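Local coordinates for tetratricopeptide TPR_2 repeat protein (Thermobaculum terrenum, PDB 5DJS), which is of unspecified function but pairs tetratricopeptide repeats with a GT-B-type glycosyltransferase family 41 module, modelled here with bound UDP, at residues Ser169-Cys174 / Asp243-Leu248; Tyr196-Asp201 / Arg219-Leu224. The protein carries 1 engineered substitution. One frame throughout, in Å; residues are numbered along the deposited sequence.

Interaction 1. Residues Ser169-Cys174 / Asp243-Leu248; sequences SGELRC and DLSWHL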
# COMPACT_ATOMS: atom_id res chain seq x y z
N SER A 169 11.61 -5.91 -2.64
CA SER A 169 10.73 -5.03 -1.86
C SER A 169 11.42 -4.49 -0.63
O SER A 169 12.29 -5.13 -0.06
CB SER A 169 9.50 -5.79 -1.39
OG SER A 169 8.55 -4.90 -0.83
N GLY A 170 10.99 -3.30 -0.22
CA GLY A 170 11.40 -2.69 1.04
C GLY A 170 10.35 -2.76 2.12
O GLY A 170 10.46 -2.06 3.13
N GLU A 171 9.32 -3.58 1.92
CA GLU A 171 8.40 -3.88 3.01
C GLU A 171 8.13 -5.40 3.16
O GLU A 171 6.99 -5.86 3.28
CB GLU A 171 7.14 -3.02 2.91
CG GLU A 171 6.48 -3.05 1.55
CD GLU A 171 6.92 -1.92 0.62
OE1 GLU A 171 7.83 -1.13 0.96
OE2 GLU A 171 6.32 -1.82 -0.48
N LEU A 172 9.23 -6.16 3.15
CA LEU A 172 9.27 -7.56 3.54
C LEU A 172 9.30 -7.63 5.06
O LEU A 172 10.36 -7.75 5.64
CB LEU A 172 10.52 -8.25 2.96
CG LEU A 172 10.66 -8.31 1.44
CD1 LEU A 172 11.84 -9.19 1.05
CD2 LEU A 172 9.39 -8.82 0.78
N ARG A 173 8.12 -7.51 5.68
CA ARG A 173 7.94 -7.50 7.14
C ARG A 173 6.44 -7.56 7.45
O ARG A 173 5.64 -7.74 6.52
CB ARG A 173 8.58 -6.25 7.79
CG ARG A 173 7.92 -4.93 7.41
CD ARG A 173 8.51 -3.75 8.17
NE ARG A 173 8.03 -2.51 7.57
CZ ARG A 173 8.52 -1.94 6.47
NH1 ARG A 173 9.57 -2.45 5.83
NH2 ARG A 173 7.98 -0.82 6.03
N CYS A 174 6.06 -7.40 8.72
CA CYS A 174 4.64 -7.31 9.13
C CYS A 174 3.99 -6.13 8.43
O CYS A 174 4.00 -5.01 8.93
CB CYS A 174 4.50 -7.15 10.65
SG CYS A 174 4.94 -8.64 11.57
N ASP A 243 8.80 -6.75 -8.79
CA ASP A 243 8.65 -5.54 -7.98
C ASP A 243 7.42 -5.71 -7.11
O ASP A 243 6.30 -5.64 -7.60
CB ASP A 243 8.46 -4.31 -8.87
CG ASP A 243 7.98 -3.10 -8.09
OD1 ASP A 243 8.54 -2.84 -6.99
OD2 ASP A 243 7.04 -2.43 -8.59
N LEU A 244 7.66 -5.90 -5.82
CA LEU A 244 6.59 -6.01 -4.85
C LEU A 244 6.18 -4.67 -4.25
O LEU A 244 5.06 -4.56 -3.75
CB LEU A 244 7.00 -6.97 -3.72
CG LEU A 244 6.52 -8.43 -3.72
CD1 LEU A 244 6.22 -9.01 -5.09
CD2 LEU A 244 7.56 -9.25 -2.99
N SER A 245 7.06 -3.66 -4.28
CA SER A 245 6.80 -2.39 -3.59
C SER A 245 6.01 -1.36 -4.39
O SER A 245 5.13 -0.70 -3.82
CB SER A 245 8.10 -1.77 -3.09
OG SER A 245 8.61 -2.49 -1.98
N TRP A 246 6.34 -1.20 -5.67
CA TRP A 246 5.74 -0.17 -6.57
C TRP A 246 6.05 1.23 -5.99
O TRP A 246 6.82 1.39 -5.02
CB TRP A 246 4.23 -0.46 -6.79
CG TRP A 246 3.46 0.38 -7.82
CD1 TRP A 246 3.38 0.20 -9.17
CD2 TRP A 246 2.59 1.49 -7.52
NE1 TRP A 246 2.56 1.16 -9.73
CE2 TRP A 246 2.06 1.96 -8.74
CE3 TRP A 246 2.26 2.15 -6.35
CZ2 TRP A 246 1.19 3.07 -8.80
CZ3 TRP A 246 1.40 3.24 -6.40
CH2 TRP A 246 0.87 3.69 -7.61
N HIS A 247 5.52 2.25 -6.63
CA HIS A 247 5.58 3.60 -6.13
C HIS A 247 5.15 3.85 -4.66
O HIS A 247 5.59 4.84 -4.09
CB HIS A 247 4.78 4.51 -7.05
CG HIS A 247 5.43 4.74 -8.37
ND1 HIS A 247 5.09 4.02 -9.50
CD2 HIS A 247 6.39 5.60 -8.75
CE1 HIS A 247 5.82 4.45 -10.52
NE2 HIS A 247 6.61 5.41 -10.09
N LEU A 248 4.38 2.94 -4.06
CA LEU A 248 3.85 3.11 -2.70
C LEU A 248 4.89 2.79 -1.65
O LEU A 248 4.69 3.12 -0.49
CB LEU A 248 2.67 2.17 -2.43
CG LEU A 248 1.32 2.37 -3.11
CD1 LEU A 248 0.42 1.16 -2.97
CD2 LEU A 248 0.64 3.63 -2.61
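Two serine hydroxyls meet tip to tip where the loops following strands 163-169 and 240-243 come together. Ser169 OG and Ser245 OG are 2.7 Å apart and hydrogen-bonded, and either may be the donor. Ser169 holds OG anti to its backbone N (chi1 -170°), so the hydroxyl reaches forward over its own loop as well and accepts from Glu171 N at 3.1 Å along an almost straight line, closing an ST turn. The Glu171 chain, with CG in the crowded position between backbone N and carbonyl carbon and a bend at chi2 (-93°), folds back so that OE2 accepts a weak hydrogen bond from Ser245 OG at 2.8 Å; the assignment is not settled, because the same proton has another acceptor within reach. The other oxygen, OE1, accepts from Met250 N, which helps to fix the rotation of this buried carboxylate. Packing is closest beside the serines, with Ser169 CB 3.6 Å from Leu244 CB, and it loosens toward Leu172, whose CD2 reaches Leu244 CD2 at 4.2 Å. Beyond this the loops diverge: Arg173 turns back to donate NH1 to Gly170 O at 2.9 Å, in the carbonyl plane, and Cys174 lies on the exposed side. On the second loop, Asp243 OD1 uses its syn lone pair to accept from Trp246 N at 3.0 Å, an Asx motif that shapes the turn carrying Ser245. Paired loops at the carboxyl ends of adjacent parallel strands are typical of the Rossmann-like domains of the GT-B fold.

Interaction 2. Residues Tyr196-Asp201 / Arg219-Leu224; sequences YCYSND and RDVWPL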
# COMPACT_ATOMS: atom_id res chain seq x y z
N TYR A 196 14.60 -16.20 -4.65
CA TYR A 196 15.50 -15.18 -4.13
C TYR A 196 14.63 -14.03 -3.61
O TYR A 196 13.67 -13.64 -4.27
CB TYR A 196 16.41 -14.65 -5.24
CG TYR A 196 17.49 -15.62 -5.71
CD1 TYR A 196 17.16 -16.81 -6.37
CD2 TYR A 196 18.85 -15.34 -5.51
CE1 TYR A 196 18.14 -17.70 -6.79
CE2 TYR A 196 19.83 -16.23 -5.94
CZ TYR A 196 19.47 -17.40 -6.58
OH TYR A 196 20.43 -18.30 -7.01
N CYS A 197 14.96 -13.49 -2.45
CA CYS A 197 14.30 -12.28 -1.94
C CYS A 197 15.33 -11.19 -1.82
O CYS A 197 16.44 -11.45 -1.41
CB CYS A 197 13.65 -12.54 -0.59
SG CYS A 197 12.07 -13.38 -0.74
N TYR A 198 14.97 -9.96 -2.20
CA TYR A 198 15.86 -8.83 -2.01
C TYR A 198 15.13 -7.82 -1.11
O TYR A 198 14.20 -7.12 -1.55
CB TYR A 198 16.20 -8.26 -3.37
CG TYR A 198 16.93 -9.24 -4.28
CD1 TYR A 198 18.33 -9.35 -4.26
CD2 TYR A 198 16.23 -10.06 -5.16
CE1 TYR A 198 18.99 -10.25 -5.09
CE2 TYR A 198 16.88 -10.95 -6.00
CZ TYR A 198 18.26 -11.05 -5.97
OH TYR A 198 18.90 -11.93 -6.80
N SER A 199 15.54 -7.78 0.16
CA SER A 199 14.95 -6.89 1.19
C SER A 199 15.56 -5.51 1.14
O SER A 199 16.74 -5.32 1.46
CB SER A 199 15.16 -7.48 2.60
OG SER A 199 14.72 -6.60 3.64
N ASN A 200 14.75 -4.53 0.78
CA ASN A 200 15.21 -3.14 0.61
C ASN A 200 14.91 -2.20 1.81
O ASN A 200 14.75 -0.98 1.64
CB ASN A 200 14.60 -2.56 -0.68
CG ASN A 200 15.24 -1.26 -1.11
OD1 ASN A 200 14.61 -0.45 -1.78
ND2 ASN A 200 16.49 -1.05 -0.74
N ASP A 201 14.87 -2.76 3.02
CA ASP A 201 14.67 -1.98 4.23
C ASP A 201 15.25 -2.79 5.40
O ASP A 201 15.07 -4.00 5.43
CB ASP A 201 13.18 -1.72 4.42
CG ASP A 201 12.89 -0.77 5.55
OD1 ASP A 201 12.82 -1.21 6.72
OD2 ASP A 201 12.69 0.43 5.27
N ARG A 219 19.84 -12.17 0.60
CA ARG A 219 20.31 -10.82 0.14
C ARG A 219 19.63 -9.56 0.77
O ARG A 219 18.50 -9.20 0.42
CB ARG A 219 20.26 -10.69 -1.40
CG ARG A 219 21.21 -11.63 -2.13
CD ARG A 219 20.50 -12.74 -2.90
NE ARG A 219 21.48 -13.64 -3.49
CZ ARG A 219 22.25 -14.50 -2.82
NH1 ARG A 219 22.16 -14.64 -1.50
NH2 ARG A 219 23.12 -15.24 -3.49
N ASP A 220 20.36 -8.91 1.68
CA ASP A 220 20.03 -7.56 2.19
C ASP A 220 20.58 -6.45 1.30
O ASP A 220 21.79 -6.26 1.20
CB ASP A 220 20.57 -7.38 3.62
CG ASP A 220 19.88 -8.28 4.62
OD1 ASP A 220 18.68 -8.58 4.44
OD2 ASP A 220 20.55 -8.67 5.60
N VAL A 221 19.67 -5.67 0.72
CA VAL A 221 19.95 -4.82 -0.43
C VAL A 221 20.01 -3.32 -0.14
O VAL A 221 20.66 -2.58 -0.90
CB VAL A 221 18.93 -5.16 -1.54
CG1 VAL A 221 18.95 -4.18 -2.70
CG2 VAL A 221 19.21 -6.57 -2.05
N TRP A 222 19.40 -2.85 0.96
CA TRP A 222 19.31 -1.40 1.26
C TRP A 222 20.64 -0.63 1.15
O TRP A 222 20.65 0.47 0.59
CB TRP A 222 18.58 -1.12 2.59
CG TRP A 222 19.26 -1.59 3.83
CD1 TRP A 222 20.20 -0.91 4.54
CD2 TRP A 222 19.07 -2.85 4.51
NE1 TRP A 222 20.61 -1.66 5.62
CE2 TRP A 222 19.94 -2.85 5.62
CE3 TRP A 222 18.26 -3.97 4.27
CZ2 TRP A 222 20.01 -3.94 6.51
CZ3 TRP A 222 18.34 -5.05 5.15
CH2 TRP A 222 19.21 -5.02 6.26
N PRO A 223 21.78 -1.21 1.61
CA PRO A 223 23.03 -0.45 1.51
C PRO A 223 23.66 -0.35 0.12
O PRO A 223 24.63 0.41 -0.05
CB PRO A 223 23.99 -1.21 2.45
CG PRO A 223 23.17 -2.25 3.13
CD PRO A 223 22.04 -2.53 2.20
N LEU A 224 23.13 -1.09 -0.86
CA LEU A 224 23.74 -1.17 -2.20
C LEU A 224 23.20 -0.07 -3.11
O LEU A 224 22.08 0.38 -2.93
CB LEU A 224 23.48 -2.54 -2.84
CG LEU A 224 23.82 -3.79 -2.03
CD1 LEU A 224 23.51 -5.02 -2.86
CD2 LEU A 224 25.26 -3.83 -1.54
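At the edge of the parallel Rossmann-like sheet, strand 193-199 is joined by the loop 219-224 through a single beta bridge, Ser199 with Asp220, the touching parts running roughly the same way. Ser199 N donates to Arg219 O at 3.3 Å, almost along the C=O axis, and Ser199 O receives Val221 N at 3.0 Å from above its carbonyl plane. Around this bridge the Arg219 side chain runs alongside two tyrosines, pointing the same way as both. Its CG is anti to the carbonyl carbon and the chain bends at chi2 (110°), which lays the methylenes beside the Tyr198 ring, with CD 3.6 Å from Tyr198 CE1. Farther out, Arg219 NE comes to 3.7 Å from Tyr196 CD2, at the edge of that ring and near its plane. The guanidinium is turned steeply against both rings, 75° from Tyr196 and 62° from Tyr198, so neither pair is a parallel stack. Asp236 of helix 226-236 takes up the polar ends, its OD2 forming a salt bridge with Arg219 NE and a hydrogen bond with Tyr198 OH; the shared carboxylate thus ties the two side chains to the same helix. Val221 crosses Tyr198 obliquely, setting CG2 in the ring plane at the edge, 3.7 Å from Tyr198 CD1. Toward the other end, Trp222 has CG in the crowded position between backbone N and carbonyl carbon, and its indole packs against the carbonyls of Ser199 and Asp201, with CB beside Asn200. Pro223 CD sits over one indole face, near the rim, while Trp222 CE3 lies 3.4 Å from Asp201 O.

Strand pairing joins the two contacts, whose centres are 11 Å apart. Strand 163-169 lies between 193-199 and 240-243 in the sheet, so Ser169 faces both ways: its side chain serves interaction 1, while its backbone probably forms hydrogen bonds to the strand of interaction 2, Ser169 O to Asn200 N at 2.7 Å and Ser169 N to Tyr198 O at 3.1 Å. Past the strand end, Gly170 CA packs on Asn200 CB at 3.6 Å. In interaction 1 the Glu171 side chain is about 11 Å from UDP, and the contact's centre is about 8 Å from the chain's centre; that of interaction 2, at the sheet edge, is about 19 Å from it.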